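Local coordinates for putative cytoplasmic protein (Salmonella typhimurium, PDB 2GK3) that is of unknown function but belongs to a putative glutamine amidotransferase family and assembles as a hexamer, at residues S129-E134 and V150-G155; D157-P162 and Y189-A194; Y183-G188 and T233-S238. All blocks are in the same frame, centred on the assembly; numbering follows the deposited sequence.

Interaction 1 of 3, residues S129-E134 and V150-G155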
ATOM      1  N   SER E 129     -12.811   5.275  17.087  1.00 27.90           N
ATOM      2  CA  SER E 129     -13.486   5.187  18.369  1.00 27.93           C
ATOM      3  C   SER E 129     -14.780   4.355  18.216  1.00 27.24           C
ATOM      4  O   SER E 129     -15.295   4.187  17.100  1.00 25.57           O
ATOM      5  CB  SER E 129     -13.823   6.596  18.855  1.00 28.48           C
ATOM      6  OG  SER E 129     -12.670   7.301  19.294  1.00 29.29           O
ATOM      7  N   PHE E 130     -15.283   3.850  19.348  1.00 27.08           N
ATOM      8  CA  PHE E 130     -16.518   3.064  19.424  1.00 26.33           C
ATOM      9  C   PHE E 130     -16.467   1.909  18.426  1.00 27.26           C
ATOM     10  O   PHE E 130     -15.605   1.013  18.560  1.00 26.74           O
ATOM     11  CB  PHE E 130     -17.753   3.974  19.304  1.00 25.85           C
ATOM     12  CG  PHE E 130     -17.827   5.005  20.409  1.00 24.33           C
ATOM     13  CD1 PHE E 130     -18.064   4.611  21.725  1.00 21.55           C
ATOM     14  CD2 PHE E 130     -17.588   6.362  20.141  1.00 22.59           C
ATOM     15  CE1 PHE E 130     -18.087   5.569  22.775  1.00 22.80           C
ATOM     16  CE2 PHE E 130     -17.603   7.320  21.168  1.00 20.49           C
ATOM     17  CZ  PHE E 130     -17.848   6.933  22.482  1.00 21.19           C
HETATM   18  N   MSE E 131     -17.350   1.894  17.429  1.00 27.97           N
HETATM   19  CA  MSE E 131     -17.141   0.932  16.335  1.00 29.01           C
HETATM   20  C   MSE E 131     -16.360   1.596  15.219  1.00 28.79           C
HETATM   21  O   MSE E 131     -15.397   1.035  14.723  1.00 29.35           O
HETATM   22  CB  MSE E 131     -18.462   0.312  15.826  1.00 29.92           C
HETATM   23  CG  MSE E 131     -19.096  -0.624  16.817  1.00 30.29           C
HETATM   24 SE   MSE E 131     -17.931  -2.213  17.155  1.00 42.38          SE
HETATM   25  CE  MSE E 131     -19.082  -3.549  16.248  1.00 33.59           C
ATOM     26  N   GLY E 132     -16.785   2.796  14.837  1.00 28.49           N
ATOM     27  CA  GLY E 132     -16.084   3.610  13.860  1.00 28.03           C
ATOM     28  C   GLY E 132     -16.155   3.140  12.423  1.00 28.27           C
ATOM     29  O   GLY E 132     -16.998   2.308  12.053  1.00 28.57           O
ATOM     30  N   ILE E 133     -15.259   3.683  11.607  1.00 28.47           N
ATOM     31  CA  ILE E 133     -15.256   3.388  10.172  1.00 29.21           C
ATOM     32  C   ILE E 133     -14.987   1.908   9.898  1.00 29.30           C
ATOM     33  O   ILE E 133     -14.019   1.325  10.420  1.00 29.51           O
ATOM     34  CB  ILE E 133     -14.295   4.314   9.330  1.00 28.97           C
ATOM     35  CG1 ILE E 133     -14.628   4.151   7.827  1.00 28.89           C
ATOM     36  CG2 ILE E 133     -12.809   4.054   9.689  1.00 27.72           C
ATOM     37  CD1 ILE E 133     -14.072   5.191   6.912  1.00 29.65           C
ATOM     38  N   GLU E 134     -15.868   1.318   9.090  1.00 28.96           N
ATOM     39  CA  GLU E 134     -15.883  -0.123   8.843  1.00 29.31           C
ATOM     40  C   GLU E 134     -15.880  -0.990  10.124  1.00 28.59           C
ATOM     41  O   GLU E 134     -15.525  -2.161  10.073  1.00 28.75           O
ATOM     42  CB  GLU E 134     -14.735  -0.523   7.912  1.00 29.16           C
ATOM     43  CG  GLU E 134     -14.764   0.114   6.505  1.00 30.55           C
ATOM     44  CD  GLU E 134     -13.619  -0.384   5.619  1.00 31.81           C
ATOM     45  OE1 GLU E 134     -13.169   0.385   4.721  1.00 33.27           O
ATOM     46  OE2 GLU E 134     -13.150  -1.549   5.829  1.00 35.24           O
ATOM     47  N   VAL E 150     -22.632   3.627  27.243  1.00 29.87           N
ATOM     48  CA  VAL E 150     -23.432   3.494  26.018  1.00 29.71           C
ATOM     49  C   VAL E 150     -23.349   2.064  25.478  1.00 29.74           C
ATOM     50  O   VAL E 150     -22.416   1.312  25.795  1.00 29.92           O
ATOM     51  CB  VAL E 150     -23.015   4.520  24.910  1.00 30.38           C
ATOM     52  CG1 VAL E 150     -23.202   5.952  25.390  1.00 30.28           C
ATOM     53  CG2 VAL E 150     -21.568   4.280  24.401  1.00 29.49           C
ATOM     54  N   ILE E 151     -24.324   1.685  24.659  1.00 29.33           N
ATOM     55  CA  ILE E 151     -24.286   0.387  23.963  1.00 28.39           C
ATOM     56  C   ILE E 151     -24.045   0.729  22.507  1.00 27.78           C
ATOM     57  O   ILE E 151     -24.697   1.614  21.966  1.00 28.42           O
ATOM     58  CB  ILE E 151     -25.603  -0.404  24.176  1.00 28.44           C
ATOM     59  CG1 ILE E 151     -25.689  -0.893  25.628  1.00 29.17           C
ATOM     60  CG2 ILE E 151     -25.708  -1.597  23.212  1.00 27.17           C
ATOM     61  CD1 ILE E 151     -27.117  -1.131  26.094  1.00 31.59           C
HETATM   62  N   MSE E 152     -23.077   0.070  21.889  1.00 26.98           N
HETATM   63  CA  MSE E 152     -22.678   0.387  20.529  1.00 25.72           C
HETATM   64  C   MSE E 152     -23.519  -0.341  19.474  1.00 27.35           C
HETATM   65  O   MSE E 152     -24.286  -1.249  19.801  1.00 27.12           O
HETATM   66  CB  MSE E 152     -21.199   0.043  20.340  1.00 25.76           C
HETATM   67  CG  MSE E 152     -20.240   1.227  20.596  1.00 25.40           C
HETATM   68 SE   MSE E 152     -18.544   0.569  21.187  0.50 20.28          SE
HETATM   69  CE  MSE E 152     -18.008  -0.287  19.625  1.00 29.72           C
ATOM     70  N   LEU E 153     -23.356   0.046  18.212  1.00 28.41           N
ATOM     71  CA  LEU E 153     -23.981  -0.688  17.093  1.00 29.87           C
ATOM     72  C   LEU E 153     -23.169  -1.945  16.745  1.00 30.15           C
ATOM     73  O   LEU E 153     -22.074  -2.139  17.266  1.00 30.74           O
ATOM     74  CB  LEU E 153     -24.153   0.217  15.859  1.00 29.53           C
ATOM     75  CG  LEU E 153     -24.861   1.572  16.034  1.00 30.14           C
ATOM     76  CD1 LEU E 153     -25.050   2.276  14.679  1.00 32.23           C
ATOM     77  CD2 LEU E 153     -26.207   1.452  16.753  1.00 31.88           C
ATOM     78  N   ASP E 154     -23.721  -2.799  15.892  1.00 30.59           N
ATOM     79  CA  ASP E 154     -23.047  -4.033  15.456  1.00 31.64           C
ATOM     80  C   ASP E 154     -22.145  -3.879  14.226  1.00 30.64           C
ATOM     81  O   ASP E 154     -21.391  -4.782  13.896  1.00 31.98           O
ATOM     82  CB  ASP E 154     -24.075  -5.141  15.205  1.00 32.17           C
ATOM     83  CG  ASP E 154     -24.820  -5.530  16.466  1.00 36.09           C
ATOM     84  OD1 ASP E 154     -24.160  -5.682  17.534  1.00 39.25           O
ATOM     85  OD2 ASP E 154     -26.066  -5.675  16.397  1.00 39.32           O
ATOM     86  N   GLY E 155     -22.207  -2.744  13.557  1.00 29.50           N
ATOM     87  CA  GLY E 155     -21.284  -2.454  12.468  1.00 28.81           C
ATOM     88  C   GLY E 155     -20.783  -1.022  12.552  1.00 28.51           C
ATOM     89  O   GLY E 155     -20.741  -0.411  13.636  1.00 27.68           O
TER
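F130 begins the contact, its side chain crossing those of V150 and M152 at about a right angle. CE1 of F130 lies 4.1 Å from V150 CG2, while CB of F130 rests on M152 CG at 3.9 Å. The selenium of M152 (like M131, a selenomethionine) meets the ring at its edge, SE 5.5 Å from the centroid of F130, a Met-aromatic contact in which the large polarisable selenium stands in for sulfur. The terminal methyl of M152 is modelled too close to F130 and M131 and is doubtful.

M131 follows, and bends at chi2 and chi3 fold its long unbranched chain against peptide carbonyls. CB of M131 comes within 3.2 Å of G155 O, CG of M131 within 3.4 Å of L153 O, and CE of M131 within 3.5 Å of D154 O. At G132 the backbone turns through a positive phi (72°), a natural place for glycine.

The D157 carboxylate accepts from the backbone N atoms of M131 and G132. The loop follows strand 120-124, and V150 lies in the short strand 150-151; F130 and V150 both pack on C222 of strand 218-223, and on N190 and A192, respectively, of strand 185-194.

Interaction 2 of 3, residues D157-P162 and Y189-A194; sequences DRVEKP and YNQAVA
An antiparallel beta ladder joins V159 and R158 of strand 158-161 to Y189 and N190 of strand 185-194, within a chain assigned to the putative glutamine amidotransferase family. V159 and Y189 form the hydrogen-bonded pair: V159 N donates to Y189 O at 2.7 Å, and Y189 N returns the bond to V159 O at 3.0 Å. R158 and N190 are the adjoining non-hydrogen-bonded pair. Just before the strand, D157 O still accepts from Q191 N at 2.7 Å, an almost straight bond.

On the face carrying V159 and Y189, the tyrosine CG lies between backbone N and carbonyl carbon (chi1 64°), which carries the ring beside V159. The two side chains lie alongside, pointing the same way, and V159 CB stands over one ring face, 3.8 Å from the centroid of Y189, in a CH-pi contact. A beta-branched valine suits the strand and spreads both methyls near the phenol end, whose OH is bonded to D207.

The other face is polar. N190 ND2 donates to D157 OD1 at 2.7 Å, with OD1 close to the plane of the N190 amide but the donor 40° out of the carboxylate plane; N190 OD1 accepts from G126 N. R158 NH1 forms a salt bridge with E160 OE2, and a hydrogen bond to N89 of a second subunit ties this face to the hexamer. One water bridges the two segments just beyond the paired residues, donating to D157 OD2 at 2.9 Å and to Q191 O at 2.8 Å.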
ATOM      1  N   ASP E 157     -20.667   2.690  12.684  1.00 26.92           N
ATOM      2  CA  ASP E 157     -21.590   3.447  13.527  1.00 26.93           C
ATOM      3  C   ASP E 157     -21.525   4.957  13.281  1.00 27.02           C
ATOM      4  O   ASP E 157     -22.075   5.743  14.057  1.00 27.31           O
ATOM      5  CB  ASP E 157     -21.358   3.104  15.016  1.00 27.00           C
ATOM      6  CG  ASP E 157     -19.990   3.536  15.520  1.00 28.99           C
ATOM      7  OD1 ASP E 157     -19.186   4.079  14.717  1.00 29.46           O
ATOM      8  OD2 ASP E 157     -19.718   3.356  16.730  1.00 30.71           O
ATOM      9  N   ARG E 158     -20.829   5.344  12.212  1.00 26.82           N
ATOM     10  CA  ARG E 158     -20.702   6.730  11.810  1.00 27.19           C
ATOM     11  C   ARG E 158     -22.042   7.256  11.302  1.00 27.60           C
ATOM     12  O   ARG E 158     -22.766   6.572  10.564  1.00 26.59           O
ATOM     13  CB  ARG E 158     -19.714   6.883  10.638  1.00 27.43           C
ATOM     14  CG  ARG E 158     -18.250   6.700  10.945  1.00 26.93           C
ATOM     15  CD  ARG E 158     -17.424   6.699   9.639  1.00 26.48           C
ATOM     16  NE  ARG E 158     -17.871   5.673   8.683  1.00 26.11           N
ATOM     17  CZ  ARG E 158     -18.145   5.868   7.389  1.00 24.53           C
ATOM     18  NH1 ARG E 158     -17.991   7.058   6.817  1.00 24.58           N
ATOM     19  NH2 ARG E 158     -18.520   4.845   6.645  1.00 21.75           N
ATOM     20  N   VAL E 159     -22.351   8.484  11.710  1.00 28.01           N
ATOM     21  CA  VAL E 159     -23.364   9.272  11.060  1.00 27.83           C
ATOM     22  C   VAL E 159     -22.621  10.445  10.451  1.00 28.16           C
ATOM     23  O   VAL E 159     -22.040  11.267  11.161  1.00 28.19           O
ATOM     24  CB  VAL E 159     -24.467   9.719  12.055  1.00 28.44           C
ATOM     25  CG1 VAL E 159     -25.450  10.730  11.382  1.00 26.46           C
ATOM     26  CG2 VAL E 159     -25.216   8.477  12.605  1.00 27.12           C
ATOM     27  N   GLU E 160     -22.580  10.484   9.128  1.00 28.89           N
ATOM     28  CA  GLU E 160     -21.921  11.601   8.417  1.00 29.25           C
ATOM     29  C   GLU E 160     -22.955  12.700   8.110  1.00 29.57           C
ATOM     30  O   GLU E 160     -24.006  12.433   7.497  1.00 28.76           O
ATOM     31  CB  GLU E 160     -21.258  11.123   7.123  1.00 28.54           C
ATOM     32  CG  GLU E 160     -20.222  10.008   7.316  1.00 28.94           C
ATOM     33  CD  GLU E 160     -18.901  10.500   7.932  1.00 30.06           C
ATOM     34  OE1 GLU E 160     -18.786  11.697   8.287  1.00 26.64           O
ATOM     35  OE2 GLU E 160     -17.971   9.673   8.054  1.00 31.84           O
ATOM     36  N   LYS E 161     -22.642  13.912   8.562  1.00 29.58           N
ATOM     37  CA  LYS E 161     -23.452  15.098   8.306  1.00 30.10           C
ATOM     38  C   LYS E 161     -22.616  16.242   7.687  1.00 30.01           C
ATOM     39  O   LYS E 161     -22.364  17.245   8.354  1.00 30.17           O
ATOM     40  CB  LYS E 161     -24.095  15.570   9.613  1.00 30.12           C
ATOM     41  CG  LYS E 161     -25.089  14.572  10.210  1.00 30.91           C
ATOM     42  CD  LYS E 161     -26.480  14.775   9.630  1.00 32.62           C
ATOM     43  CE  LYS E 161     -27.419  13.610   9.924  1.00 33.80           C
ATOM     44  NZ  LYS E 161     -28.666  13.730   9.052  1.00 34.47           N
ATOM     45  N   PRO E 162     -22.201  16.108   6.404  1.00 30.57           N
ATOM     46  CA  PRO E 162     -21.437  17.180   5.751  1.00 31.56           C
ATOM     47  C   PRO E 162     -22.078  18.568   5.826  1.00 32.98           C
ATOM     48  O   PRO E 162     -21.348  19.567   5.827  1.00 33.95           O
ATOM     49  CB  PRO E 162     -21.352  16.727   4.294  1.00 31.34           C
ATOM     50  CG  PRO E 162     -22.319  15.584   4.167  1.00 30.27           C
ATOM     51  CD  PRO E 162     -22.421  14.971   5.492  1.00 29.72           C
ATOM     52  N   TYR E 189     -20.835  12.052  13.801  1.00 27.10           N
ATOM     53  CA  TYR E 189     -20.745  11.468  15.132  1.00 27.34           C
ATOM     54  C   TYR E 189     -20.867   9.950  15.050  1.00 27.22           C
ATOM     55  O   TYR E 189     -21.311   9.415  14.026  1.00 27.13           O
ATOM     56  CB  TYR E 189     -21.808  12.062  16.082  1.00 27.57           C
ATOM     57  CG  TYR E 189     -23.258  11.765  15.694  1.00 27.24           C
ATOM     58  CD1 TYR E 189     -23.966  10.740  16.322  1.00 27.30           C
ATOM     59  CD2 TYR E 189     -23.914  12.529  14.729  1.00 27.81           C
ATOM     60  CE1 TYR E 189     -25.295  10.471  15.999  1.00 28.25           C
ATOM     61  CE2 TYR E 189     -25.249  12.279  14.391  1.00 29.38           C
ATOM     62  CZ  TYR E 189     -25.935  11.245  15.030  1.00 29.37           C
ATOM     63  OH  TYR E 189     -27.243  10.967  14.686  1.00 28.72           O
ATOM     64  N   ASN E 190     -20.448   9.277  16.122  1.00 27.16           N
ATOM     65  CA  ASN E 190     -20.692   7.849  16.309  1.00 27.36           C
ATOM     66  C   ASN E 190     -22.055   7.651  16.963  1.00 27.82           C
ATOM     67  O   ASN E 190     -22.334   8.230  18.027  1.00 27.33           O
ATOM     68  CB  ASN E 190     -19.621   7.226  17.201  1.00 26.96           C
ATOM     69  CG  ASN E 190     -18.242   7.240  16.573  1.00 26.75           C
ATOM     70  OD1 ASN E 190     -17.408   8.074  16.925  1.00 29.18           O
ATOM     71  ND2 ASN E 190     -17.989   6.319  15.655  1.00 24.86           N
ATOM     72  N   GLN E 191     -22.904   6.844  16.327  1.00 28.43           N
ATOM     73  CA  GLN E 191     -24.238   6.566  16.861  1.00 28.54           C
ATOM     74  C   GLN E 191     -24.217   5.466  17.904  1.00 28.53           C
ATOM     75  O   GLN E 191     -23.797   4.354  17.637  1.00 28.52           O
ATOM     76  CB  GLN E 191     -25.205   6.161  15.751  1.00 29.21           C
ATOM     77  CG  GLN E 191     -26.642   5.961  16.244  1.00 30.61           C
ATOM     78  CD  GLN E 191     -27.604   5.734  15.114  1.00 35.95           C
ATOM     79  OE1 GLN E 191     -27.473   4.780  14.354  1.00 37.26           O
ATOM     80  NE2 GLN E 191     -28.571   6.620  14.982  1.00 38.23           N
ATOM     81  N   ALA E 192     -24.693   5.777  19.099  1.00 28.83           N
ATOM     82  CA  ALA E 192     -24.782   4.767  20.149  1.00 28.82           C
ATOM     83  C   ALA E 192     -26.121   4.940  20.895  1.00 28.77           C
ATOM     84  O   ALA E 192     -26.848   5.893  20.659  1.00 28.99           O
ATOM     85  CB  ALA E 192     -23.590   4.858  21.090  1.00 27.97           C
ATOM     86  N   VAL E 193     -26.449   3.980  21.743  1.00 28.52           N
ATOM     87  CA  VAL E 193     -27.629   4.047  22.571  1.00 29.06           C
ATOM     88  C   VAL E 193     -27.137   4.175  24.018  1.00 29.15           C
ATOM     89  O   VAL E 193     -26.301   3.380  24.470  1.00 29.30           O
ATOM     90  CB  VAL E 193     -28.514   2.783  22.389  1.00 28.91           C
ATOM     91  CG1 VAL E 193     -29.703   2.827  23.336  1.00 29.12           C
ATOM     92  CG2 VAL E 193     -28.987   2.648  20.910  1.00 28.37           C
ATOM     93  N   ALA E 194     -27.631   5.185  24.727  1.00 29.00           N
ATOM     94  CA  ALA E 194     -27.301   5.331  26.144  1.00 29.66           C
ATOM     95  C   ALA E 194     -27.807   4.124  26.954  1.00 29.81           C
ATOM     96  O   ALA E 194     -28.911   3.651  26.721  1.00 29.53           O
ATOM     97  CB  ALA E 194     -27.900   6.610  26.681  1.00 29.18           C
TER
HETATM   98  O   HOH W   1     -21.951   2.410  18.307  1.00 22.99           O

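Interaction 3 of 3, residues Y183-G188 and T233-S238; sequences YPVFLG and TQQFMS
T233 and Q235 each grip the backbone of V185, one at its carbonyl and the other at its N-H. The hydroxyl OG1 of T233 donates to V185 O over a short 2.6 Å, and Q235 OE1 accepts from V185 N at 3.0 Å, with the donor tilted 32° from the carbonyl plane of the amide. Q235 CG lies anti to the backbone N (chi1 173°), and the chain runs extended beyond it, enough for the amide to cross to the strand. Beside these bonds P184 CG touches F236 CD1 at 3.6 Å. The edge of F186 points into the face of F236, with CE2 of F186 3.5 Å from CD2 of F236, the planes at 53° and the centroids 4.7 Å apart.

T233 is the N-cap of helix 234-237. Its OG1 also accepts from F236 N at 3.1 Å, so one hydroxyl both caps the helix and donates to the strand, a double role open to threonine. The CG2 methyl of T233 packs against both methyls of L187, the nearer being CD1 at 3.8 Å.

Further out, the F236 ring meets Y242 edge-to-face and packs on L245 and W246 of helix 242-253. F186 lies on A167 of strand 164-169 and I204 of strand 199-204. I103 of a second subunit packs on V185, and K102 of that subunit on L187.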
ATOM      1  N   TYR E 183     -24.808  26.558  20.946  1.00 39.69           N
ATOM      2  CA  TYR E 183     -24.176  25.295  20.626  1.00 38.23           C
ATOM      3  C   TYR E 183     -23.760  25.202  19.160  1.00 37.55           C
ATOM      4  O   TYR E 183     -24.519  25.590  18.268  1.00 37.67           O
ATOM      5  CB  TYR E 183     -25.081  24.131  21.023  1.00 37.59           C
ATOM      6  CG  TYR E 183     -24.988  23.776  22.488  1.00 37.53           C
ATOM      7  CD1 TYR E 183     -25.913  24.269  23.409  1.00 36.75           C
ATOM      8  CD2 TYR E 183     -23.959  22.933  22.965  1.00 37.13           C
ATOM      9  CE1 TYR E 183     -25.820  23.945  24.771  1.00 36.26           C
ATOM     10  CE2 TYR E 183     -23.866  22.597  24.327  1.00 35.65           C
ATOM     11  CZ  TYR E 183     -24.796  23.104  25.215  1.00 36.72           C
ATOM     12  OH  TYR E 183     -24.714  22.765  26.544  1.00 37.30           O
ATOM     13  N   PRO E 184     -22.536  24.698  18.907  1.00 36.81           N
ATOM     14  CA  PRO E 184     -22.012  24.688  17.547  1.00 36.24           C
ATOM     15  C   PRO E 184     -22.486  23.521  16.682  1.00 36.02           C
ATOM     16  O   PRO E 184     -23.147  22.601  17.155  1.00 36.39           O
ATOM     17  CB  PRO E 184     -20.492  24.602  17.749  1.00 36.36           C
ATOM     18  CG  PRO E 184     -20.285  24.164  19.175  1.00 36.45           C
ATOM     19  CD  PRO E 184     -21.600  24.108  19.881  1.00 36.37           C
ATOM     20  N   VAL E 185     -22.095  23.564  15.418  1.00 35.42           N
ATOM     21  CA  VAL E 185     -22.381  22.539  14.447  1.00 34.65           C
ATOM     22  C   VAL E 185     -21.251  21.483  14.416  1.00 33.95           C
ATOM     23  O   VAL E 185     -20.076  21.799  14.657  1.00 34.10           O
ATOM     24  CB  VAL E 185     -22.654  23.229  13.076  1.00 34.84           C
ATOM     25  CG1 VAL E 185     -22.301  22.364  11.891  1.00 35.58           C
ATOM     26  CG2 VAL E 185     -24.129  23.706  13.014  1.00 35.76           C
ATOM     27  N   PHE E 186     -21.641  20.231  14.156  1.00 32.83           N
ATOM     28  CA  PHE E 186     -20.749  19.080  14.015  1.00 31.17           C
ATOM     29  C   PHE E 186     -21.041  18.433  12.694  1.00 30.82           C
ATOM     30  O   PHE E 186     -22.187  18.470  12.230  1.00 31.42           O
ATOM     31  CB  PHE E 186     -20.996  18.059  15.122  1.00 30.68           C
ATOM     32  CG  PHE E 186     -20.699  18.582  16.469  1.00 30.28           C
ATOM     33  CD1 PHE E 186     -21.630  19.385  17.134  1.00 28.15           C
ATOM     34  CD2 PHE E 186     -19.463  18.319  17.061  1.00 29.93           C
ATOM     35  CE1 PHE E 186     -21.346  19.928  18.372  1.00 27.83           C
ATOM     36  CE2 PHE E 186     -19.157  18.852  18.299  1.00 29.90           C
ATOM     37  CZ  PHE E 186     -20.095  19.662  18.964  1.00 29.40           C
ATOM     38  N   LEU E 187     -20.020  17.828  12.085  1.00 29.96           N
ATOM     39  CA  LEU E 187     -20.171  17.269  10.742  1.00 29.13           C
ATOM     40  C   LEU E 187     -20.365  15.743  10.751  1.00 28.54           C
ATOM     41  O   LEU E 187     -20.342  15.079   9.709  1.00 27.77           O
ATOM     42  CB  LEU E 187     -19.014  17.738   9.847  1.00 29.17           C
ATOM     43  CG  LEU E 187     -19.184  19.018   8.979  1.00 30.72           C
ATOM     44  CD1 LEU E 187     -20.194  20.049   9.466  1.00 30.02           C
ATOM     45  CD2 LEU E 187     -17.887  19.700   8.720  1.00 29.57           C
ATOM     46  N   GLY E 188     -20.595  15.196  11.943  1.00 28.27           N
ATOM     47  CA  GLY E 188     -20.674  13.754  12.105  1.00 27.54           C
ATOM     48  C   GLY E 188     -20.497  13.315  13.539  1.00 27.49           C
ATOM     49  O   GLY E 188     -20.088  14.102  14.390  1.00 27.04           O
ATOM     50  N   THR E 233     -16.031  20.922  14.169  1.00 36.84           N
ATOM     51  CA  THR E 233     -15.855  22.053  13.257  1.00 38.16           C
ATOM     52  C   THR E 233     -14.977  23.133  13.858  1.00 39.10           C
ATOM     53  O   THR E 233     -14.824  23.200  15.073  1.00 39.61           O
ATOM     54  CB  THR E 233     -17.184  22.683  12.858  1.00 37.68           C
ATOM     55  OG1 THR E 233     -17.896  23.067  14.042  1.00 37.56           O
ATOM     56  CG2 THR E 233     -17.998  21.704  12.035  1.00 37.64           C
ATOM     57  N   GLN E 234     -14.405  23.976  12.995  1.00 40.59           N
ATOM     58  CA  GLN E 234     -13.650  25.148  13.434  1.00 41.82           C
ATOM     59  C   GLN E 234     -14.514  25.980  14.365  1.00 41.52           C
ATOM     60  O   GLN E 234     -14.020  26.556  15.329  1.00 41.40           O
ATOM     61  CB  GLN E 234     -13.202  25.998  12.236  1.00 42.75           C
ATOM     62  CG  GLN E 234     -12.088  25.386  11.381  1.00 47.07           C
ATOM     63  CD  GLN E 234     -10.943  24.833  12.230  1.00 52.48           C
ATOM     64  OE1 GLN E 234     -10.258  25.576  12.964  1.00 52.69           O
ATOM     65  NE2 GLN E 234     -10.739  23.510  12.144  1.00 54.39           N
ATOM     66  N   GLN E 235     -15.810  26.031  14.066  1.00 41.82           N
ATOM     67  CA  GLN E 235     -16.784  26.708  14.916  1.00 42.19           C
ATOM     68  C   GLN E 235     -16.845  26.077  16.315  1.00 41.46           C
ATOM     69  O   GLN E 235     -16.982  26.773  17.323  1.00 41.05           O
ATOM     70  CB  GLN E 235     -18.148  26.710  14.235  1.00 42.81           C
ATOM     71  CG  GLN E 235     -19.292  27.237  15.087  1.00 45.95           C
ATOM     72  CD  GLN E 235     -20.616  27.141  14.372  1.00 49.01           C
ATOM     73  OE1 GLN E 235     -21.507  26.415  14.791  1.00 50.81           O
ATOM     74  NE2 GLN E 235     -20.744  27.862  13.265  1.00 52.38           N
ATOM     75  N   PHE E 236     -16.718  24.761  16.376  1.00 41.19           N
ATOM     76  CA  PHE E 236     -16.702  24.080  17.663  1.00 41.14           C
ATOM     77  C   PHE E 236     -15.410  24.380  18.446  1.00 41.77           C
ATOM     78  O   PHE E 236     -15.454  24.610  19.656  1.00 40.61           O
ATOM     79  CB  PHE E 236     -16.931  22.581  17.462  1.00 40.21           C
ATOM     80  CG  PHE E 236     -16.812  21.768  18.712  1.00 38.41           C
ATOM     81  CD1 PHE E 236     -17.399  22.191  19.904  1.00 38.52           C
ATOM     82  CD2 PHE E 236     -16.133  20.559  18.691  1.00 37.53           C
ATOM     83  CE1 PHE E 236     -17.301  21.427  21.065  1.00 36.94           C
ATOM     84  CE2 PHE E 236     -16.027  19.778  19.842  1.00 36.01           C
ATOM     85  CZ  PHE E 236     -16.609  20.211  21.026  1.00 37.62           C
HETATM   86  N   MSE E 237     -14.276  24.388  17.738  1.00 43.48           N
HETATM   87  CA  MSE E 237     -12.955  24.689  18.337  1.00 45.24           C
HETATM   88  C   MSE E 237     -12.925  26.069  18.986  1.00 44.84           C
HETATM   89  O   MSE E 237     -12.359  26.253  20.068  1.00 44.38           O
HETATM   90  CB  MSE E 237     -11.847  24.685  17.288  1.00 46.20           C
HETATM   91  CG  MSE E 237     -11.914  23.640  16.216  1.00 51.86           C
HETATM   92 SE   MSE E 237     -10.835  22.091  16.680  1.00 67.07          SE
HETATM   93  CE  MSE E 237     -12.391  21.097  17.325  1.00 62.98           C
ATOM     94  N   SER E 238     -13.513  27.044  18.299  1.00 44.76           N
ATOM     95  CA  SER E 238     -13.455  28.435  18.754  1.00 45.08           C
ATOM     96  C   SER E 238     -14.734  28.854  19.461  1.00 44.74           C
ATOM     97  O   SER E 238     -14.946  30.037  19.740  1.00 45.12           O
ATOM     98  CB  SER E 238     -13.124  29.369  17.588  1.00 45.27           C
ATOM     99  OG  SER E 238     -13.839  28.991  16.423  1.00 46.61           O
TER

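Interactions 1 and 2 lie side by side, their centres about 9 Å apart, and D157, whose carboxylate serves both, joins them. A backbone bond from I151 N to V193 O, 2.6 Å, places strand 150-151 against the far end of strand 185-194. Interaction 3 uses the beginning of that same strand, with its centre about 15 Å from that of interaction 2, and K161 N bonded to L187 O at 2.8 Å connects the two. Interactions 1 and 3 do not touch, their nearest atoms being about 10 Å apart. Interactions 2 and 3 both touch a second subunit; beside interaction 1, E134 meets it and I133 packs on two further subunits.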